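Local coordinates for protein PpBBE-like 1 D396N (Physcomitrella patens subsp. patens, PDB 6EO5) that is a cellobiose oxidase, a berberine bridge enzyme-like flavoprotein of the VAO family with bi-covalently bound FAD, present here as an engineered variant, at residues A[299-302]-A[303-306]. Sequence-based numbering, arbitrary orientation.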
loop_
_atom_site.group_PDB
_atom_site.type_symbol
_atom_site.label_atom_id
_atom_site.label_comp_id
_atom_site.label_asym_id
_atom_site.label_seq_id
_atom_site.Cartn_x
_atom_site.Cartn_y
_atom_site.Cartn_z
ATOM N N GLU A 299 -14.425 -19.007 -12.071
ATOM C CA GLU A 299 -13.376 -18.781 -13.059
ATOM C C GLU A 299 -13.668 -17.498 -13.834
ATOM O O GLU A 299 -14.802 -17.274 -14.271
ATOM C CB GLU A 299 -13.236 -19.971 -14.002
ATOM C CG GLU A 299 -12.049 -19.853 -14.947
ATOM C CD GLU A 299 -11.766 -21.145 -15.705
ATOM O OE1 GLU A 299 -11.392 -22.157 -15.061
ATOM O OE2 GLU A 299 -11.933 -21.152 -16.946
ATOM N N LEU A 300 -12.647 -16.653 -13.984
ATOM C CA LEU A 300 -12.789 -15.301 -14.516
ATOM C C LEU A 300 -11.583 -14.970 -15.380
ATOM O O LEU A 300 -10.570 -15.669 -15.346
ATOM C CB LEU A 300 -12.881 -14.257 -13.391
ATOM C CG LEU A 300 -13.941 -14.424 -12.314
ATOM C CD1 LEU A 300 -13.713 -13.429 -11.203
ATOM C CD2 LEU A 300 -15.297 -14.224 -12.949
ATOM N N ASN A 301 -11.683 -13.884 -16.148
ATOM C CA ASN A 301 -10.483 -13.305 -16.729
ATOM C C ASN A 301 -9.929 -12.263 -15.760
ATOM O O ASN A 301 -10.536 -11.961 -14.724
ATOM C CB ASN A 301 -10.755 -12.719 -18.117
ATOM C CG ASN A 301 -11.656 -11.496 -18.094
ATOM O OD1 ASN A 301 -11.540 -10.614 -17.236
ATOM N ND2 ASN A 301 -12.552 -11.422 -19.069
ATOM N N TRP A 302 -8.780 -11.676 -16.113
ATOM C CA TRP A 302 -8.052 -10.864 -15.143
ATOM C C TRP A 302 -8.826 -9.599 -14.765
ATOM O O TRP A 302 -8.943 -9.267 -13.579
ATOM C CB TRP A 302 -6.658 -10.519 -15.670
ATOM C CG TRP A 302 -5.846 -9.775 -14.645
ATOM C CD1 TRP A 302 -5.499 -8.443 -14.662
ATOM C CD2 TRP A 302 -5.326 -10.306 -13.419
ATOM N NE1 TRP A 302 -4.773 -8.128 -13.537
ATOM C CE2 TRP A 302 -4.657 -9.248 -12.755
ATOM C CE3 TRP A 302 -5.355 -11.571 -12.822
ATOM C CZ2 TRP A 302 -4.017 -9.422 -11.525
ATOM C CZ3 TRP A 302 -4.713 -11.742 -11.600
ATOM C CH2 TRP A 302 -4.058 -10.671 -10.963
ATOM N N ILE A 303 -9.371 -8.881 -15.754
ATOM C CA ILE A 303 -10.042 -7.623 -15.433
ATOM C C ILE A 303 -11.356 -7.879 -14.697
ATOM O O ILE A 303 -11.833 -7.007 -13.957
ATOM C CB ILE A 303 -10.234 -6.760 -16.701
ATOM C CG1 ILE A 303 -10.284 -5.280 -16.324
ATOM C CG2 ILE A 303 -11.476 -7.179 -17.518
ATOM C CD1 ILE A 303 -8.925 -4.726 -15.907
ATOM N N GLN A 304 -11.939 -9.072 -14.859
ATOM C CA GLN A 304 -13.077 -9.461 -14.032
ATOM C C GLN A 304 -12.643 -9.727 -12.604
ATOM O O GLN A 304 -13.406 -9.480 -11.665
ATOM C CB GLN A 304 -13.748 -10.711 -14.595
ATOM C CG GLN A 304 -14.565 -10.484 -15.832
ATOM C CD GLN A 304 -15.121 -11.783 -16.369
ATOM O OE1 GLN A 304 -14.372 -12.709 -16.687
ATOM N NE2 GLN A 304 -16.445 -11.873 -16.441
ATOM N N LEU A 305 -11.439 -10.279 -12.433
ATOM C CA LEU A 305 -10.943 -10.583 -11.102
ATOM C C LEU A 305 -10.737 -9.301 -10.302
ATOM O O LEU A 305 -11.108 -9.223 -9.121
ATOM C CB LEU A 305 -9.641 -11.379 -11.203
ATOM C CG LEU A 305 -9.080 -11.531 -9.792
ATOM C CD1 LEU A 305 -9.623 -12.791 -9.137
ATOM C CD2 LEU A 305 -7.565 -11.447 -9.744
ATOM N N ILE A 306 -10.170 -8.277 -10.948
ATOM C CA ILE A 306 -10.042 -6.958 -10.337
ATOM C C ILE A 306 -11.397 -6.450 -9.868
ATOM O O ILE A 306 -11.521 -5.868 -8.788
ATOM C CB ILE A 306 -9.389 -5.986 -11.334
ATOM C CG1 ILE A 306 -8.059 -6.555 -11.811
ATOM C CG2 ILE A 306 -9.189 -4.633 -10.701
ATOM C CD1 ILE A 306 -7.046 -6.674 -10.716
#
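One face of the Trp-302 indole rests on two aliphatic side chains from the next turn of helix: Leu-305 lies under the six-membered ring, with CD2 3.4 Å from Trp-302 CZ3, and Ile-306 under the pyrrole side, where its CG1 sits offset toward the rim and CD1 is 3.9 Å from Trp-302 NE1. The indole reaches this place because its CG stands anti to the backbone N (chi1 -176°). Helix 122-133 adds Trp-130 to the apolar surroundings, and Trp-302 NE1 makes a weak hydrogen bond to Thr-136 OG1. The side chain of Ile-306 lies about 10 Å from the bound FAD.

The other flat groups, the amides of Asn-301 and Gln-304, are turned 43° against each other and exchange bonds with each other's backbone. Asn-301 OD1 accepts from Gln-304 N at 2.9 Å, the donor standing nearly in line with the carbonyl. In return, Asn-301 N points almost straight (178°) at Gln-304 OE1, 3.0 Å away. The far side of the glutamine amide is tied down as well, NE2 donating to Ser-314 O, which should hold the group's rotation. Leu-300 crosses the glutamine stem at a slant, its CB 3.8 Å from Gln-304 CB.

In the backbone, the first helical turn closes through Leu-305 N to Asn-301 O (3.0 Å) and Ile-306 N to Trp-302 O (3.1 Å). The reciprocal pair is a capping box with Asn-301 as N-cap, starting helix 302-308 directly after strand 294-300, an outermost strand of the seven-stranded antiparallel sheet.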